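Local coordinates for protein inositol-1,4,5-trisphosphate 5-phosphatase 1 (Schizosaccharomyces pombe, PDB 1I9Z) that removes the 5-phosphate from soluble and lipid inositol phosphates through its central magnesium-dependent catalytic domain, and controls cellular phosphoinositide levels in membrane trafficking and signalling, at residues A[259-264]-A[280-285]; A[161-166]-A[202-207]. One frame throughout, in Å; residues are numbered along the deposited sequence.

Overall arrangement
Both contacts belong to the 5-phosphatase domain of this synaptojanin and meet in one five-stranded sheet, in which strands 201-205 and 283-288 are antiparallel neighbours. The centre of contact 2, where strands 158-166 and 201-205 pair, lies about 4 Å from the centre of the chain, whereas the centre of contact 1 lies about 17 Å from it, where loops bind inositol 1,4-bisphosphate. The contact centres are about 16 Å apart, yet the segments touch: Arg284 O is 2.9 Å from Gly206 N, a probable hydrogen bond. The side chains of Tyr261 in contact 1 and His166 in contact 2 each lie about 6 Å from the bound calcium ion.

Contact 1 (A[259-264]-A[280-285]); sequences PTYKFD and AWTDRI. With 2IP (D-myo-inositol-1,4-bisphosphate), chain C.
Pro259 lies against the indole of Trp281, its CA over one face at 3.8 Å from the five-membered ring centroid in a CH-pi contact, while CG and CD cover CE2 and CZ2. With CG anti to its carbonyl carbon (chi1 -77°), Trp281 brings its ring against the proline; its NE1 hydrogen bonds to Phe257 O. Next along the loop, Thr260 and Tyr261 both face Ala280 in a classic beta bulge. Ala280 N donates to Tyr261 O at 2.8 Å, and the return bond from Tyr261 N to Ala280 O is weak.

Two hydroxyls converge on Asp283 OD2. Thr260 OG1 donates to its anti lone pair at 2.7 Å, and Thr282 OG1 reaches the same oxygen at 2.8 Å from above the carboxylate plane. His306 ND1 is a further partner; three partners thus grip OD2, which probably restrains the rotation of the carboxylate.

Tyr261 has CG anti to its backbone N (chi1 171°), which sends the ring past Thr282 and on to the ligand. Its CB packs 3.2 Å from Thr282 OG1, and Thr282 CG2 approaches the ring obliquely at 3.9 Å from CD2. CB of Lys262 covers one ring face over its centre. At the tip, Tyr261 OH meets the ligand beside inositol O5 and the 4-phosphate, too close for the bonding there to be certain, while Lys262 NZ gives a weak bond to O42 of the 4-phosphate. Tyr171 N and Arg211 NH1 also hydrogen bond to this ligand, in the inositol phosphate pocket of the 5-phosphatase domain, whose fold is DNase I-like.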
loop_
_atom_site.group_PDB
_atom_site.type_symbol
_atom_site.label_atom_id
_atom_site.label_comp_id
_atom_site.label_asym_id
_atom_site.label_seq_id
_atom_site.Cartn_x
_atom_site.Cartn_y
_atom_site.Cartn_z
ATOM N N PRO A 259 13.955 -10.134 9.801
ATOM C CA PRO A 259 12.828 -9.690 10.638
ATOM C C PRO A 259 13.158 -8.239 11.045
ATOM O O PRO A 259 14.325 -7.914 11.440
ATOM C CB PRO A 259 12.939 -10.616 11.845
ATOM C CG PRO A 259 13.233 -11.981 11.126
ATOM C CD PRO A 259 14.306 -11.546 10.097
ATOM N N THR A 260 12.162 -7.357 10.845
ATOM C CA THR A 260 12.347 -5.950 11.066
ATOM C C THR A 260 12.055 -5.507 12.481
ATOM O O THR A 260 12.150 -4.321 12.777
ATOM C CB THR A 260 11.396 -5.166 10.162
ATOM O OG1 THR A 260 10.024 -5.674 10.351
ATOM C CG2 THR A 260 11.789 -5.373 8.674
ATOM N N TYR A 261 11.696 -6.470 13.323
ATOM C CA TYR A 261 11.319 -6.234 14.653
ATOM C C TYR A 261 11.905 -7.319 15.508
ATOM O O TYR A 261 12.033 -8.496 15.129
ATOM C CB TYR A 261 9.779 -6.282 14.821
ATOM C CG TYR A 261 9.274 -6.251 16.240
ATOM C CD1 TYR A 261 9.097 -5.026 16.903
ATOM C CD2 TYR A 261 8.873 -7.442 16.903
ATOM C CE1 TYR A 261 8.501 -4.964 18.194
ATOM C CE2 TYR A 261 8.300 -7.378 18.211
ATOM C CZ TYR A 261 8.116 -6.145 18.827
ATOM O OH TYR A 261 7.534 -6.041 20.091
ATOM N N LYS A 262 12.143 -6.537 16.540
ATOM C CA LYS A 262 12.526 -6.032 17.788
ATOM C C LYS A 262 13.968 -5.734 18.003
ATOM O O LYS A 262 14.633 -6.532 18.509
ATOM C CB LYS A 262 11.875 -6.771 18.896
ATOM C CG LYS A 262 12.259 -6.165 20.058
ATOM C CD LYS A 262 11.705 -4.835 20.092
ATOM C CE LYS A 262 10.807 -4.950 21.335
ATOM N NZ LYS A 262 11.053 -3.704 22.178
ATOM N N PHE A 263 14.413 -4.526 17.622
ATOM C CA PHE A 263 15.823 -4.218 17.756
ATOM C C PHE A 263 16.029 -3.259 18.928
ATOM O O PHE A 263 15.145 -2.380 19.204
ATOM C CB PHE A 263 16.351 -3.450 16.490
ATOM C CG PHE A 263 16.507 -4.281 15.271
ATOM C CD1 PHE A 263 15.504 -4.310 14.274
ATOM C CD2 PHE A 263 17.623 -5.089 15.109
ATOM C CE1 PHE A 263 15.647 -5.136 13.128
ATOM C CE2 PHE A 263 17.751 -5.900 13.985
ATOM C CZ PHE A 263 16.788 -5.926 13.000
ATOM N N ASP A 264 17.219 -3.347 19.549
ATOM C CA ASP A 264 17.620 -2.335 20.563
ATOM C C ASP A 264 17.758 -1.074 19.692
ATOM O O ASP A 264 18.244 -1.128 18.554
ATOM C CB ASP A 264 18.997 -2.669 21.166
ATOM C CG ASP A 264 18.928 -3.821 22.183
ATOM O OD1 ASP A 264 17.802 -4.289 22.509
ATOM O OD2 ASP A 264 20.022 -4.214 22.649
ATOM N N ALA A 280 10.471 -10.768 14.481
ATOM C CA ALA A 280 9.358 -11.054 13.572
ATOM C C ALA A 280 9.321 -10.122 12.372
ATOM O O ALA A 280 9.887 -9.052 12.426
ATOM C CB ALA A 280 8.015 -10.916 14.374
ATOM N N TRP A 281 8.676 -10.564 11.294
ATOM C CA TRP A 281 8.419 -9.727 10.146
ATOM C C TRP A 281 7.047 -9.040 10.439
ATOM O O TRP A 281 5.993 -9.370 9.838
ATOM C CB TRP A 281 8.321 -10.550 8.843
ATOM C CG TRP A 281 9.690 -10.959 8.374
ATOM C CD1 TRP A 281 10.683 -10.152 7.820
ATOM C CD2 TRP A 281 10.175 -12.297 8.315
ATOM N NE1 TRP A 281 11.756 -10.949 7.397
ATOM C CE2 TRP A 281 11.457 -12.257 7.682
ATOM C CE3 TRP A 281 9.642 -13.544 8.720
ATOM C CZ2 TRP A 281 12.208 -13.429 7.434
ATOM C CZ3 TRP A 281 10.416 -14.711 8.461
ATOM C CH2 TRP A 281 11.644 -14.632 7.835
ATOM N N THR A 282 7.077 -8.063 11.362
ATOM C CA THR A 282 5.833 -7.350 11.731
ATOM C C THR A 282 5.386 -6.387 10.626
ATOM O O THR A 282 4.202 -6.125 10.479
ATOM C CB THR A 282 6.030 -6.473 13.004
ATOM O OG1 THR A 282 7.269 -5.749 12.935
ATOM C CG2 THR A 282 6.065 -7.320 14.217
ATOM N N ASP A 283 6.353 -5.865 9.854
ATOM C CA ASP A 283 6.089 -4.804 8.820
ATOM C C ASP A 283 5.981 -5.398 7.436
ATOM O O ASP A 283 6.917 -6.025 6.982
ATOM C CB ASP A 283 7.249 -3.801 8.909
ATOM C CG ASP A 283 7.390 -3.319 10.352
ATOM O OD1 ASP A 283 6.539 -2.491 10.765
ATOM O OD2 ASP A 283 8.257 -3.845 11.129
ATOM N N ARG A 284 4.844 -5.181 6.786
ATOM C CA ARG A 284 4.594 -5.875 5.488
ATOM C C ARG A 284 3.910 -4.991 4.500
ATOM O O ARG A 284 3.216 -4.012 4.874
ATOM C CB ARG A 284 3.700 -7.107 5.783
ATOM C CG ARG A 284 4.199 -7.957 6.991
ATOM C CD ARG A 284 5.418 -8.807 6.640
ATOM N NE ARG A 284 5.123 -10.085 5.958
ATOM C CZ ARG A 284 4.923 -11.240 6.619
ATOM N NH1 ARG A 284 4.674 -12.345 5.925
ATOM N NH2 ARG A 284 4.965 -11.308 7.961
ATOM N N ILE A 285 4.103 -5.297 3.223
ATOM C CA ILE A 285 3.396 -4.558 2.154
ATOM C C ILE A 285 2.804 -5.630 1.255
ATOM O O ILE A 285 3.542 -6.480 0.781
ATOM C CB ILE A 285 4.357 -3.651 1.378
ATOM C CG1 ILE A 285 4.907 -2.586 2.334
ATOM C CG2 ILE A 285 3.678 -2.925 0.199
ATOM C CD1 ILE A 285 6.224 -1.878 1.690
HETATM C C1 2IP C . 3.326 -8.505 23.814
HETATM C C2 2IP C . 3.037 -7.049 24.263
HETATM C C3 2IP C . 4.299 -6.134 24.122
HETATM C C4 2IP C . 4.926 -6.151 22.703
HETATM C C5 2IP C . 5.308 -7.614 22.390
HETATM C C6 2IP C . 4.078 -8.569 22.429
HETATM O O1 2IP C . 3.228 -9.703 24.537
HETATM O O2 2IP C . 2.021 -6.452 23.504
HETATM O O3 2IP C . 3.970 -4.805 24.401
HETATM O O4 2IP C . 6.111 -5.290 22.695
HETATM O O5 2IP C . 5.900 -7.706 21.094
HETATM O O6 2IP C . 4.675 -9.828 22.149
HETATM P P4 2IP C . 6.231 -3.961 21.859
HETATM O O41 2IP C . 5.849 -4.331 20.378
HETATM O O42 2IP C . 7.600 -3.453 21.926
HETATM O O43 2IP C . 5.222 -3.037 22.563
HETATM P P1 2IP C . 2.257 -10.850 24.508
HETATM O O11 2IP C . 1.875 -11.006 25.990
HETATM O O12 2IP C . 1.001 -10.756 23.675
HETATM O O13 2IP C . 3.122 -12.065 24.152
#

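Contact 2 (A[161-166]-A[202-207]); sequences CFITSH and VVWFGD
Strands 161-166 and 202-205 run parallel, their axes 4.7 Å apart at an angle of 11°, with Val203 N, Ile163 N, Phe205 N and Ser165 N donating in turn to Cys161 O, Val203 O, Ile163 O and Phe205 O. They are the two strands of a beta-alpha-beta crossover through helix 174-187, within the DNase I-like fold.

On the face carrying Ile163 and Trp204, Ile163 CG2 sits over the indole, 3.9 Å from the centroid of its five-membered ring, and CD1 reaches Val202 CG1 at 3.6 Å. Trp204 has CG anti to its backbone N (chi1 -173°), which lays the ring alongside the neighbouring strand; NE1 donates to Ser165 OG at 3.0 Å, the hydroxyl near the indole edge but tilted from the ring plane. An alanine in place of Trp204 would probably leave Ser165 OG without this donor and open a gap beside Ile163 where the indole had packed.

The opposite face carries Phe162, Val203, Thr164 and Phe205. Phe162 CD2 packs on Val203 CB, while Thr164 CB lies over the Phe205 ring, offset toward its rim. The Thr164 hydroxyl donates to Phe205 O at 3.2 Å from above the carbonyl plane, so that this oxygen accepts from both OG1 and Ser165 N.

Beyond Gly206, where the chain turns a corner, Asp207 OD2 accepts a hydrogen bond from Asn33 ND2. His166 and Asp207 point the same way side by side, imidazole and carboxylate planes 21° apart, and His166 CE1 lies 3.3 Å from Asp207 OD2.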
loop_
_atom_site.group_PDB
_atom_site.type_symbol
_atom_site.label_atom_id
_atom_site.label_comp_id
_atom_site.label_asym_id
_atom_site.label_seq_id
_atom_site.Cartn_x
_atom_site.Cartn_y
_atom_site.Cartn_z
ATOM N N CYS A 161 -6.206 2.382 -4.457
ATOM C CA CYS A 161 -6.538 2.579 -3.078
ATOM C C CYS A 161 -5.372 2.153 -2.228
ATOM O O CYS A 161 -4.852 1.035 -2.399
ATOM C CB CYS A 161 -7.800 1.807 -2.692
ATOM S SG CYS A 161 -8.264 1.923 -0.934
ATOM N N PHE A 162 -4.942 3.048 -1.322
ATOM C CA PHE A 162 -3.856 2.776 -0.415
ATOM C C PHE A 162 -4.312 2.752 1.044
ATOM O O PHE A 162 -5.045 3.674 1.531
ATOM C CB PHE A 162 -2.735 3.827 -0.598
ATOM C CG PHE A 162 -2.135 3.763 -1.919
ATOM C CD1 PHE A 162 -2.645 4.538 -2.970
ATOM C CD2 PHE A 162 -1.065 2.851 -2.159
ATOM C CE1 PHE A 162 -2.101 4.445 -4.258
ATOM C CE2 PHE A 162 -0.522 2.748 -3.430
ATOM C CZ PHE A 162 -1.030 3.535 -4.470
ATOM N N ILE A 163 -3.876 1.706 1.755
ATOM C CA ILE A 163 -4.237 1.553 3.136
ATOM C C ILE A 163 -3.041 1.234 3.994
ATOM O O ILE A 163 -2.278 0.321 3.660
ATOM C CB ILE A 163 -5.220 0.381 3.347
ATOM C CG1 ILE A 163 -6.361 0.480 2.336
ATOM C CG2 ILE A 163 -5.736 0.354 4.786
ATOM C CD1 ILE A 163 -6.591 -0.768 1.605
ATOM N N THR A 164 -2.818 2.026 5.061
ATOM C CA THR A 164 -1.785 1.622 6.015
ATOM C C THR A 164 -2.494 1.259 7.340
ATOM O O THR A 164 -3.566 1.778 7.650
ATOM C CB THR A 164 -0.684 2.719 6.254
ATOM O OG1 THR A 164 0.385 2.114 6.974
ATOM C CG2 THR A 164 -1.261 3.900 7.113
ATOM N N SER A 165 -1.943 0.330 8.132
ATOM C CA SER A 165 -2.559 -0.098 9.381
ATOM C C SER A 165 -1.556 -0.441 10.445
ATOM O O SER A 165 -0.330 -0.622 10.164
ATOM C CB SER A 165 -3.354 -1.428 9.167
ATOM O OG SER A 165 -4.307 -1.142 8.191
ATOM N N HIS A 166 -2.082 -0.548 11.657
ATOM C CA HIS A 166 -1.300 -1.008 12.806
ATOM C C HIS A 166 -2.260 -1.947 13.451
ATOM O O HIS A 166 -3.316 -1.499 13.969
ATOM C CB HIS A 166 -0.989 0.170 13.722
ATOM C CG HIS A 166 0.077 -0.095 14.740
ATOM N ND1 HIS A 166 0.629 -1.343 14.978
ATOM C CD2 HIS A 166 0.632 0.748 15.648
ATOM C CE1 HIS A 166 1.479 -1.258 16.002
ATOM N NE2 HIS A 166 1.495 0.002 16.409
ATOM N N VAL A 202 -4.910 -2.098 -5.214
ATOM C CA VAL A 202 -5.034 -1.790 -3.795
ATOM C C VAL A 202 -3.693 -2.188 -3.143
ATOM O O VAL A 202 -3.198 -3.312 -3.401
ATOM C CB VAL A 202 -6.134 -2.653 -3.113
ATOM C CG1 VAL A 202 -6.186 -2.293 -1.612
ATOM C CG2 VAL A 202 -7.513 -2.449 -3.776
ATOM N N VAL A 203 -3.109 -1.334 -2.301
ATOM C CA VAL A 203 -1.850 -1.712 -1.612
ATOM C C VAL A 203 -2.198 -1.496 -0.172
ATOM O O VAL A 203 -2.679 -0.401 0.207
ATOM C CB VAL A 203 -0.617 -0.833 -1.989
ATOM C CG1 VAL A 203 0.599 -1.252 -1.133
ATOM C CG2 VAL A 203 -0.278 -1.034 -3.463
ATOM N N TRP A 204 -2.059 -2.564 0.636
ATOM C CA TRP A 204 -2.430 -2.473 2.062
ATOM C C TRP A 204 -1.158 -2.876 2.800
ATOM O O TRP A 204 -0.606 -3.951 2.552
ATOM C CB TRP A 204 -3.556 -3.433 2.365
ATOM C CG TRP A 204 -4.171 -3.364 3.703
ATOM C CD1 TRP A 204 -3.631 -2.875 4.865
ATOM C CD2 TRP A 204 -5.473 -3.856 4.042
ATOM N NE1 TRP A 204 -4.523 -3.024 5.884
ATOM C CE2 TRP A 204 -5.653 -3.634 5.402
ATOM C CE3 TRP A 204 -6.490 -4.481 3.308
ATOM C CZ2 TRP A 204 -6.844 -4.013 6.085
ATOM C CZ3 TRP A 204 -7.682 -4.850 3.999
ATOM C CH2 TRP A 204 -7.836 -4.615 5.352
ATOM N N PHE A 205 -0.713 -2.051 3.743
ATOM C CA PHE A 205 0.558 -2.299 4.360
ATOM C C PHE A 205 0.683 -1.685 5.744
ATOM O O PHE A 205 -0.176 -0.916 6.157
ATOM C CB PHE A 205 1.672 -1.670 3.451
ATOM C CG PHE A 205 1.640 -0.104 3.407
ATOM C CD1 PHE A 205 2.465 0.638 4.260
ATOM C CD2 PHE A 205 0.796 0.581 2.539
ATOM C CE1 PHE A 205 2.450 2.042 4.233
ATOM C CE2 PHE A 205 0.755 1.982 2.484
ATOM C CZ PHE A 205 1.605 2.731 3.343
ATOM N N GLY A 206 1.779 -2.012 6.418
ATOM C CA GLY A 206 2.055 -1.416 7.730
ATOM C C GLY A 206 2.549 -2.425 8.731
ATOM O O GLY A 206 3.142 -3.419 8.356
ATOM N N ASP A 207 2.311 -2.161 10.014
ATOM C CA ASP A 207 2.770 -3.038 11.092
ATOM C C ASP A 207 1.557 -3.919 11.373
ATOM O O ASP A 207 0.705 -3.620 12.231
ATOM C CB ASP A 207 3.124 -2.214 12.338
ATOM C CG ASP A 207 3.648 -3.091 13.480
ATOM O OD1 ASP A 207 3.504 -4.349 13.378
ATOM O OD2 ASP A 207 4.174 -2.523 14.473
#